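Long-range contacts in endoglucanase (Thermotoga maritima, PDB 1VHO), which is probably a metal-dependent aminopeptidase of the M42 family, likely using two divalent metal cations per subunit, although it carries the name endoglucanase: residues M12-Y23 against I152-E161; I31-V39 against C177-K188. All coordinates share one frame; numbering follows the deposited sequence. Where two conformers were deposited one is given.

Contact 1 (M12-Y23 against I152-E161); sequences MELSNLDGPSGY and IAVIDQTAFE
The ring of Tyr23 takes Ile152 over one face: CG1 of the isoleucine stands 4.1 Å above the ring plane, displaced toward the rim, and Ile152 CD1 lies 3.9 Å from Tyr23 CE2. The other branch of the same isoleucine, CG2, leans on Pro20, whose ring is also crossed at about a right angle by Val154 (Pro20 CG to Val154 CG1 3.6 Å). Val154 CG2 touches the Asp18 carboxylate, which is held by Arg102, Lys169 and Tyr104, so the methyl meets a group already fixed by charge and hydroxyl. At the helix end the Asn16 amide serves both backbone polar groups of Ala159. Its OD1 accepts the N-H directly, in the carbonyl plane, on a lone pair, at 2.8 Å from Ala159 N and with a fairly straight N-H...O angle of 161°, while ND2 donates to water 2, which in turn donates to Ala159 O. Gripped on both ends, this amide can hardly flip. Water 1 donates to Ser15 OG and to Gln157 O, linking the serine, also bonded to Lys169 O, to the loop. Ala159 CB sits 3.7 Å from Met12 CG. Beyond it the selenomethionine chain bends at its last torsion (chi3 -72°), bringing CE to 3.4 Å from Glu161 CD. From strand 152-155 the chain passes by loop 156-159 to strand 160-162, against the end of helix 7-16. The Asp18, Pro20 and Tyr23 half, near the predicted two-metal site, joins the catalytic part to the separate six-stranded antiparallel sheet, as in M42 peptidases.

Contact 2 (I31-V39 against C177-K188); sequences IKSVIEPFV and CGVLVKVLEFLK
Phe38 lays its ring over the backbone of Glu185, a CH-pi contact with Glu185 CA 4.0 Å from the ring centroid and 12° off the normal. Pro37 CB covers the opposite face, so the ring is clasped between its own neighbour and the other helix. Lys188 CG comes in at the edge, 3.4 Å from Phe38 CD1; the lysine chain, bent at chi2 and chi4, then crosses the phenylalanine and carries NZ to Pro37 O at 3.1 Å, a bond tilted 19° from the carbonyl plane. Were Phe38 cut back to an alanine, the space between Pro37 CB and Glu185 CA would probably be left unfilled and the Lys188 chain would lose the ring edge it lies against. Water 3 donates to both Phe38 O and Leu184 O, bridging the backbones of the two segments. Deeper in, Leu184 CD1 touches both Ile35 CB and Val39 CG1, the latter 3.7 Å away. Val181 divides its branches: CG1 meets Val34 CG1 at 3.7 Å, and CG2 reaches the CG2 methyls of Ile35 and Ile31. Ile31 CD1 closes the row against Cys177 SG at 4.1 Å. The helical segments 31-35 and 177-187 run nearly parallel, 20° apart and 10.3 Å between axes. Both pack on the eight-stranded mixed sheet, Ile31 and Leu184 touching strand 195-201 and Ile35 strand 50-54, while Leu10 and Leu14 of helix 7-16 rest on Val181 and Ile31.

Helix 7-16 connects the two contacts, whose centres lie 20 Å apart: its end carries the Met12 to Asn16 side of contact 1, while Leu14 packs into contact 2 with CD1 3.6 Å from Gly178 N and CD2 4.0 Å from Ile31 CG1. Their segments alternate along the chain. Each has one part near the predicted metal site. In contact 1 the side chain of Tyr23 lies about 7 Å from that of Glu204, the predicted proton acceptor, and that of Ser15 about 9 Å from that of Asp172, a predicted zinc ligand; in contact 2 only the Cys177 end comes near, its side chain about 7 Å from that of His67, another predicted ligand. Part of contact 1 spans the junction with the six-stranded sheet; contact 2 packs two helices on the catalytic sheet.

Contact 1 (M12-Y23 against I152-E161)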
loop_
_atom_site.group_PDB
_atom_site.type_symbol
_atom_site.label_atom_id
_atom_site.label_comp_id
_atom_site.label_asym_id
_atom_site.label_seq_id
_atom_site.Cartn_x
_atom_site.Cartn_y
_atom_site.Cartn_z
HETATM N N MSE A 12 -8.134 5.739 7.069
HETATM C CA MSE A 12 -7.555 5.720 8.433
HETATM C C MSE A 12 -7.519 4.327 9.023
HETATM O O MSE A 12 -6.487 3.869 9.599
HETATM C CB MSE A 12 -8.377 6.686 9.323
HETATM C CG MSE A 12 -8.041 8.142 8.998
HETATM SE SE MSE A 12 -8.882 9.267 10.317
HETATM C CE MSE A 12 -10.681 9.075 9.776
ATOM N N GLU A 13 -8.571 3.526 8.774
ATOM C CA GLU A 13 -8.602 2.174 9.329
ATOM C C GLU A 13 -7.524 1.310 8.651
ATOM O O GLU A 13 -6.865 0.552 9.366
ATOM C CB GLU A 13 -9.976 1.494 9.202
ATOM C CG GLU A 13 -11.026 2.212 10.041
ATOM C CD GLU A 13 -12.354 1.453 10.146
ATOM O OE1 GLU A 13 -12.650 0.478 9.452
ATOM O OE2 GLU A 13 -13.160 1.886 10.983
ATOM N N LEU A 14 -7.326 1.491 7.346
ATOM C CA LEU A 14 -6.318 0.676 6.621
ATOM C C LEU A 14 -4.917 1.062 7.084
ATOM O O LEU A 14 -4.081 0.209 7.306
ATOM C CB LEU A 14 -6.448 0.858 5.107
ATOM C CG LEU A 14 -7.647 0.116 4.442
ATOM C CD1 LEU A 14 -7.851 0.637 3.012
ATOM C CD2 LEU A 14 -7.346 -1.372 4.452
ATOM N N SER A 15 -4.722 2.366 7.278
ATOM C CA SER A 15 -3.415 2.855 7.758
ATOM C C SER A 15 -3.092 2.333 9.159
ATOM O O SER A 15 -1.936 1.926 9.419
ATOM C CB SER A 15 -3.508 4.388 7.764
ATOM O OG SER A 15 -2.350 4.909 8.419
ATOM N N ASN A 16 -4.081 2.302 10.049
ATOM C CA ASN A 16 -3.830 1.869 11.433
ATOM C C ASN A 16 -3.548 0.386 11.585
ATOM O O ASN A 16 -2.884 0.028 12.575
ATOM C CB ASN A 16 -4.981 2.272 12.364
ATOM C CG ASN A 16 -5.039 3.777 12.575
ATOM O OD1 ASN A 16 -4.049 4.497 12.463
ATOM N ND2 ASN A 16 -6.227 4.282 12.921
ATOM N N LEU A 17 -4.114 -0.491 10.757
ATOM C CA LEU A 17 -3.820 -1.916 10.824
ATOM C C LEU A 17 -2.312 -2.179 10.645
ATOM O O LEU A 17 -1.609 -1.453 9.917
ATOM C CB LEU A 17 -4.524 -2.619 9.650
ATOM C CG LEU A 17 -6.065 -2.544 9.726
ATOM C CD1 LEU A 17 -6.600 -2.928 8.335
ATOM C CD2 LEU A 17 -6.549 -3.506 10.803
ATOM N N ASP A 18 -1.848 -3.268 11.285
ATOM C CA ASP A 18 -0.445 -3.633 11.165
ATOM C C ASP A 18 -0.249 -4.861 10.295
ATOM O O ASP A 18 -0.694 -5.973 10.645
ATOM C CB ASP A 18 0.192 -3.841 12.545
ATOM C CG ASP A 18 0.185 -2.609 13.429
ATOM O OD1 ASP A 18 0.105 -1.470 12.918
ATOM O OD2 ASP A 18 0.232 -2.738 14.692
ATOM N N GLY A 19 0.486 -4.670 9.188
ATOM C CA GLY A 19 0.794 -5.810 8.300
ATOM C C GLY A 19 2.187 -5.646 7.712
ATOM O O GLY A 19 2.374 -5.302 6.532
ATOM N N PRO A 20 3.224 -5.690 8.544
ATOM C CA PRO A 20 4.596 -5.536 8.096
ATOM C C PRO A 20 4.924 -6.703 7.139
ATOM O O PRO A 20 4.248 -7.720 7.224
ATOM C CB PRO A 20 5.434 -5.649 9.377
ATOM C CG PRO A 20 4.557 -6.463 10.292
ATOM C CD PRO A 20 3.150 -6.014 10.004
ATOM N N SER A 21 5.838 -6.468 6.239
ATOM C CA SER A 21 6.181 -7.497 5.225
ATOM C C SER A 21 6.328 -8.870 5.874
ATOM O O SER A 21 7.073 -9.002 6.869
ATOM C CB SER A 21 7.514 -7.116 4.575
ATOM O OG SER A 21 7.379 -5.786 4.051
ATOM N N GLY A 22 5.667 -9.854 5.288
ATOM C CA GLY A 22 5.732 -11.223 5.798
ATOM C C GLY A 22 4.639 -11.562 6.773
ATOM O O GLY A 22 4.445 -12.740 7.134
ATOM N N TYR A 23 3.981 -10.562 7.373
ATOM C CA TYR A 23 2.954 -10.768 8.397
ATOM C C TYR A 23 1.720 -9.917 8.077
ATOM O O TYR A 23 1.201 -9.184 8.921
ATOM C CB TYR A 23 3.532 -10.326 9.774
ATOM C CG TYR A 23 4.916 -10.923 10.019
ATOM C CD1 TYR A 23 5.035 -12.213 10.547
ATOM C CD2 TYR A 23 6.062 -10.251 9.663
ATOM C CE1 TYR A 23 6.286 -12.791 10.696
ATOM C CE2 TYR A 23 7.335 -10.813 9.825
ATOM C CZ TYR A 23 7.414 -12.091 10.364
ATOM O OH TYR A 23 8.663 -12.657 10.523
ATOM N N ILE A 152 8.512 -8.482 16.442
ATOM C CA ILE A 152 8.386 -7.597 15.267
ATOM C C ILE A 152 7.826 -6.231 15.686
ATOM O O ILE A 152 6.882 -6.164 16.442
ATOM C CB ILE A 152 7.429 -8.241 14.267
ATOM C CG1 ILE A 152 8.022 -9.573 13.684
ATOM C CG2 ILE A 152 7.070 -7.292 13.108
ATOM C CD1 ILE A 152 9.302 -9.351 12.913
ATOM N N ALA A 153 8.398 -5.178 15.126
ATOM C CA ALA A 153 7.944 -3.819 15.431
ATOM C C ALA A 153 7.448 -3.134 14.164
ATOM O O ALA A 153 7.897 -3.474 13.079
ATOM C CB ALA A 153 9.161 -2.998 15.927
ATOM N N VAL A 154 6.458 -2.242 14.310
ATOM C CA VAL A 154 6.017 -1.451 13.171
ATOM C C VAL A 154 5.986 0.006 13.686
ATOM O O VAL A 154 6.119 0.232 14.891
ATOM C CB VAL A 154 4.625 -1.848 12.659
ATOM C CG1 VAL A 154 4.662 -3.288 12.068
ATOM C CG2 VAL A 154 3.636 -1.798 13.823
ATOM N N ILE A 155 5.756 0.952 12.802
ATOM C CA ILE A 155 5.641 2.357 13.215
ATOM C C ILE A 155 4.377 2.531 14.042
ATOM O O ILE A 155 3.301 1.997 13.756
ATOM C CB ILE A 155 5.532 3.222 11.925
ATOM C CG1 ILE A 155 6.889 3.247 11.236
ATOM C CG2 ILE A 155 5.066 4.641 12.256
ATOM C CD1 ILE A 155 7.965 3.880 12.042
ATOM N N ASP A 156 4.497 3.260 15.166
ATOM C CA ASP A 156 3.346 3.464 16.041
ATOM C C ASP A 156 2.728 4.837 15.695
ATOM O O ASP A 156 3.235 5.833 16.155
ATOM C CB ASP A 156 3.775 3.425 17.498
ATOM C CG ASP A 156 2.672 3.555 18.515
ATOM O OD1 ASP A 156 1.458 3.461 18.194
ATOM O OD2 ASP A 156 2.972 3.793 19.708
ATOM N N GLN A 157 1.753 4.826 14.816
ATOM C CA GLN A 157 1.103 6.068 14.370
ATOM C C GLN A 157 -0.407 5.858 14.257
ATOM O O GLN A 157 -0.840 4.880 13.614
ATOM C CB GLN A 157 1.579 6.423 12.947
ATOM C CG GLN A 157 0.994 7.742 12.377
ATOM C CD GLN A 157 1.552 8.949 13.088
ATOM O OE1 GLN A 157 2.711 9.011 13.503
ATOM N NE2 GLN A 157 0.773 10.048 13.252
ATOM N N THR A 158 -1.133 6.817 14.803
ATOM C CA THR A 158 -2.616 6.755 14.719
ATOM C C THR A 158 -3.012 7.723 13.596
ATOM O O THR A 158 -2.606 8.886 13.642
ATOM C CB THR A 158 -3.191 7.186 16.060
ATOM O OG1 THR A 158 -2.859 6.120 17.016
ATOM C CG2 THR A 158 -4.720 7.298 16.043
ATOM N N ALA A 159 -3.741 7.238 12.598
ATOM C CA ALA A 159 -4.086 8.108 11.488
ATOM C C ALA A 159 -5.036 9.246 11.901
ATOM O O ALA A 159 -5.839 9.061 12.833
ATOM C CB ALA A 159 -4.748 7.283 10.376
ATOM N N PHE A 160 -4.976 10.358 11.180
ATOM C CA PHE A 160 -5.868 11.480 11.499
ATOM C C PHE A 160 -6.270 12.200 10.210
ATOM O O PHE A 160 -5.740 12.006 9.121
ATOM C CB PHE A 160 -5.226 12.487 12.451
ATOM C CG PHE A 160 -3.974 13.200 12.029
ATOM C CD1 PHE A 160 -4.032 14.380 11.299
ATOM C CD2 PHE A 160 -2.728 12.705 12.322
ATOM C CE1 PHE A 160 -2.869 15.030 10.895
ATOM C CE2 PHE A 160 -1.555 13.337 11.948
ATOM C CZ PHE A 160 -1.643 14.521 11.210
ATOM N N GLU A 161 -7.310 13.020 10.360
ATOM C CA GLU A 161 -7.768 13.835 9.247
ATOM C C GLU A 161 -7.443 15.292 9.587
ATOM O O GLU A 161 -7.467 15.714 10.764
ATOM C CB GLU A 161 -9.290 13.694 9.094
ATOM C CG GLU A 161 -9.675 12.346 8.515
ATOM C CD GLU A 161 -11.167 12.122 8.386
ATOM O OE1 GLU A 161 -11.881 12.322 9.416
ATOM O OE2 GLU A 161 -11.633 11.678 7.309
HETATM O O HOH W 1 -1.409 5.713 10.978
HETATM O O HOH W 2 -7.332 6.829 13.443
#

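Contact 2 (I31-V39 against C177-K188)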
loop_
_atom_site.group_PDB
_atom_site.type_symbol
_atom_site.label_atom_id
_atom_site.label_comp_id
_atom_site.label_asym_id
_atom_site.label_seq_id
_atom_site.Cartn_x
_atom_site.Cartn_y
_atom_site.Cartn_z
ATOM N N ILE A 31 -9.464 -6.483 4.751
ATOM C CA ILE A 31 -9.901 -6.197 3.364
ATOM C C ILE A 31 -10.885 -7.268 2.904
ATOM O O ILE A 31 -11.892 -6.919 2.294
ATOM C CB ILE A 31 -8.699 -6.147 2.405
ATOM C CG1 ILE A 31 -7.765 -4.998 2.840
ATOM C CG2 ILE A 31 -9.114 -6.024 0.946
ATOM C CD1 ILE A 31 -6.403 -5.077 2.151
ATOM N N LYS A 32 -10.615 -8.529 3.235
ATOM C CA LYS A 32 -11.550 -9.602 2.864
ATOM C C LYS A 32 -12.938 -9.317 3.385
ATOM O O LYS A 32 -13.961 -9.419 2.671
ATOM C CB LYS A 32 -11.030 -10.961 3.330
ATOM C CG LYS A 32 -11.963 -12.116 3.035
ATOM C CD LYS A 32 -11.354 -13.450 3.469
ATOM C CE LYS A 32 -12.310 -14.599 3.108
ATOM N NZ LYS A 32 -13.678 -14.356 3.676
ATOM N N SER A 33 -13.057 -8.866 4.638
ATOM C CA SER A 33 -14.368 -8.561 5.193
ATOM C C SER A 33 -15.053 -7.357 4.591
ATOM O O SER A 33 -16.326 -7.362 4.501
ATOM C CB SER A 33 -14.199 -8.434 6.715
ATOM O OG SER A 33 -15.420 -8.338 7.378
ATOM N N VAL A 34 -14.307 -6.295 4.225
ATOM C CA VAL A 34 -15.012 -5.139 3.680
ATOM C C VAL A 34 -15.377 -5.412 2.207
ATOM O O VAL A 34 -16.342 -4.761 1.751
ATOM C CB VAL A 34 -14.121 -3.879 3.773
ATOM C CG1 VAL A 34 -14.768 -2.662 3.148
ATOM C CG2 VAL A 34 -13.792 -3.594 5.245
ATOM N N ILE A 35 -14.652 -6.230 1.485
ATOM C CA ILE A 35 -15.013 -6.454 0.075
ATOM C C ILE A 35 -16.026 -7.549 -0.131
ATOM O O ILE A 35 -16.630 -7.672 -1.218
ATOM C CB ILE A 35 -13.799 -6.711 -0.840
ATOM C CG1 ILE A 35 -13.166 -8.081 -0.566
ATOM C CG2 ILE A 35 -12.838 -5.549 -0.678
ATOM C CD1 ILE A 35 -12.129 -8.483 -1.618
ATOM N N GLU A 36 -16.250 -8.388 0.868
ATOM C CA GLU A 36 -17.214 -9.479 0.781
ATOM C C GLU A 36 -18.561 -9.173 0.175
ATOM O O GLU A 36 -19.087 -9.922 -0.652
ATOM C CB GLU A 36 -17.513 -10.007 2.235
ATOM C CG GLU A 36 -16.641 -11.141 2.578
ATOM C CD GLU A 36 -17.139 -11.983 3.766
ATOM O OE1 GLU A 36 -17.888 -11.460 4.619
ATOM O OE2 GLU A 36 -16.672 -13.148 3.736
ATOM N N PRO A 37 -19.226 -8.107 0.565
ATOM C CA PRO A 37 -20.535 -7.775 0.016
ATOM C C PRO A 37 -20.498 -7.335 -1.452
ATOM O O PRO A 37 -21.555 -7.130 -2.070
ATOM C CB PRO A 37 -20.982 -6.587 0.838
ATOM C CG PRO A 37 -20.136 -6.634 2.093
ATOM C CD PRO A 37 -18.831 -7.166 1.633
ATOM N N PHE A 38 -19.315 -7.164 -2.021
ATOM C CA PHE A 38 -19.163 -6.632 -3.372
ATOM C C PHE A 38 -18.485 -7.544 -4.349
ATOM O O PHE A 38 -18.130 -7.132 -5.490
ATOM C CB PHE A 38 -18.361 -5.307 -3.221
ATOM C CG PHE A 38 -18.982 -4.356 -2.226
ATOM C CD1 PHE A 38 -20.250 -3.854 -2.416
ATOM C CD2 PHE A 38 -18.271 -3.949 -1.107
ATOM C CE1 PHE A 38 -20.828 -2.957 -1.531
ATOM C CE2 PHE A 38 -18.831 -3.063 -0.194
ATOM C CZ PHE A 38 -20.129 -2.585 -0.389
ATOM N N VAL A 39 -18.144 -8.765 -3.956
ATOM C CA VAL A 39 -17.516 -9.700 -4.860
ATOM C C VAL A 39 -18.317 -11.012 -4.975
ATOM O O VAL A 39 -19.068 -11.371 -4.071
ATOM C CB VAL A 39 -16.075 -10.091 -4.471
ATOM C CG1 VAL A 39 -15.158 -8.877 -4.458
ATOM C CG2 VAL A 39 -15.974 -10.805 -3.118
ATOM N N CYS A 177 -4.917 0.161 -1.603
ATOM C CA CYS A 177 -5.838 -0.856 -1.124
ATOM C C CYS A 177 -7.227 -0.170 -1.014
ATOM O O CYS A 177 -8.191 -0.789 -1.463
ATOM C CB CYS A 177 -5.458 -1.364 0.310
ATOM S SG CYS A 177 -3.938 -2.404 0.181
ATOM N N GLY A 178 -7.299 1.011 -0.485
ATOM C CA GLY A 178 -8.541 1.788 -0.320
ATOM C C GLY A 178 -9.187 2.017 -1.722
ATOM O O GLY A 178 -10.389 1.859 -1.893
ATOM N N VAL A 179 -8.375 2.388 -2.712
ATOM C CA VAL A 179 -8.926 2.602 -4.073
ATOM C C VAL A 179 -9.603 1.317 -4.563
ATOM O O VAL A 179 -10.746 1.302 -5.031
ATOM C CB VAL A 179 -7.790 2.894 -5.094
ATOM C CG1 VAL A 179 -8.389 2.855 -6.548
ATOM C CG2 VAL A 179 -7.106 4.209 -4.847
ATOM N N LEU A 180 -8.912 0.173 -4.388
ATOM C CA LEU A 180 -9.484 -1.083 -4.906
ATOM C C LEU A 180 -10.724 -1.513 -4.151
ATOM O O LEU A 180 -11.648 -2.103 -4.771
ATOM C CB LEU A 180 -8.395 -2.155 -4.993
ATOM C CG LEU A 180 -7.207 -1.763 -5.919
ATOM C CD1 LEU A 180 -6.332 -2.991 -6.144
ATOM C CD2 LEU A 180 -7.753 -1.268 -7.278
ATOM N N VAL A 181 -10.760 -1.224 -2.844
ATOM C CA VAL A 181 -12.002 -1.565 -2.081
ATOM C C VAL A 181 -13.152 -0.714 -2.630
ATOM O O VAL A 181 -14.269 -1.253 -2.879
ATOM C CB VAL A 181 -11.792 -1.275 -0.580
ATOM C CG1 VAL A 181 -13.142 -1.311 0.166
ATOM C CG2 VAL A 181 -10.858 -2.344 0.012
ATOM N N LYS A 182 -12.887 0.570 -2.856
ATOM C CA LYS A 182 -13.934 1.484 -3.383
ATOM C C LYS A 182 -14.343 1.085 -4.801
ATOM O O LYS A 182 -15.525 1.228 -5.175
ATOM C CB LYS A 182 -13.489 2.937 -3.302
ATOM C CG LYS A 182 -13.356 3.488 -1.869
ATOM C CD LYS A 182 -14.675 3.506 -1.099
ATOM C CE LYS A 182 -15.591 4.619 -1.547
ATOM N NZ LYS A 182 -16.827 4.690 -0.736
ATOM N N VAL A 183 -13.410 0.624 -5.631
ATOM C CA VAL A 183 -13.824 0.186 -6.986
ATOM C C VAL A 183 -14.912 -0.902 -6.879
ATOM O O VAL A 183 -15.909 -0.900 -7.601
ATOM C CB VAL A 183 -12.634 -0.434 -7.737
ATOM C CG1 VAL A 183 -13.058 -1.100 -9.054
ATOM C CG2 VAL A 183 -11.588 0.634 -8.044
ATOM N N LEU A 184 -14.683 -1.901 -6.012
ATOM C CA LEU A 184 -15.670 -2.986 -5.863
ATOM C C LEU A 184 -16.995 -2.440 -5.387
ATOM O O LEU A 184 -18.065 -2.810 -5.911
ATOM C CB LEU A 184 -15.113 -4.073 -4.938
ATOM C CG LEU A 184 -13.939 -4.875 -5.532
ATOM C CD1 LEU A 184 -13.288 -5.731 -4.461
ATOM C CD2 LEU A 184 -14.417 -5.801 -6.657
ATOM N N GLU A 185 -16.982 -1.486 -4.455
ATOM C CA GLU A 185 -18.211 -0.876 -3.991
ATOM C C GLU A 185 -18.929 -0.185 -5.140
ATOM O O GLU A 185 -20.127 -0.407 -5.339
ATOM C CB GLU A 185 -17.972 0.085 -2.827
ATOM C CG GLU A 185 -19.272 0.718 -2.349
ATOM C CD GLU A 185 -19.062 1.986 -1.566
ATOM O OE1 GLU A 185 -20.012 2.807 -1.522
ATOM O OE2 GLU A 185 -17.964 2.204 -1.046
ATOM N N PHE A 186 -18.211 0.602 -5.948
ATOM C CA PHE A 186 -18.826 1.286 -7.081
ATOM C C PHE A 186 -19.331 0.380 -8.192
ATOM O O PHE A 186 -20.337 0.726 -8.839
ATOM C CB PHE A 186 -17.782 2.267 -7.677
ATOM C CG PHE A 186 -17.403 3.373 -6.712
ATOM C CD1 PHE A 186 -18.154 3.654 -5.587
ATOM C CD2 PHE A 186 -16.288 4.156 -6.982
ATOM C CE1 PHE A 186 -17.791 4.668 -4.720
ATOM C CE2 PHE A 186 -15.929 5.189 -6.147
ATOM C CZ PHE A 186 -16.676 5.464 -5.007
ATOM N N LEU A 187 -18.701 -0.744 -8.469
ATOM C CA LEU A 187 -19.084 -1.674 -9.498
ATOM C C LEU A 187 -20.468 -2.289 -9.265
ATOM O O LEU A 187 -21.097 -2.749 -10.230
ATOM C CB LEU A 187 -18.073 -2.771 -9.721
ATOM C CG LEU A 187 -16.788 -2.324 -10.466
ATOM C CD1 LEU A 187 -15.781 -3.475 -10.469
ATOM C CD2 LEU A 187 -17.130 -1.943 -11.903
ATOM N N LYS A 188 -20.912 -2.301 -8.021
ATOM C CA LYS A 188 -22.253 -2.792 -7.696
ATOM C C LYS A 188 -23.364 -2.065 -8.418
ATOM O O LYS A 188 -24.448 -2.649 -8.665
ATOM C CB LYS A 188 -22.437 -2.643 -6.155
ATOM C CG LYS A 188 -21.641 -3.812 -5.521
ATOM C CD LYS A 188 -22.476 -5.054 -5.766
ATOM C CE LYS A 188 -21.774 -6.369 -5.572
ATOM N NZ LYS A 188 -22.806 -7.293 -4.934
HETATM O O HOH W 3 -19.011 -5.137 -7.038
#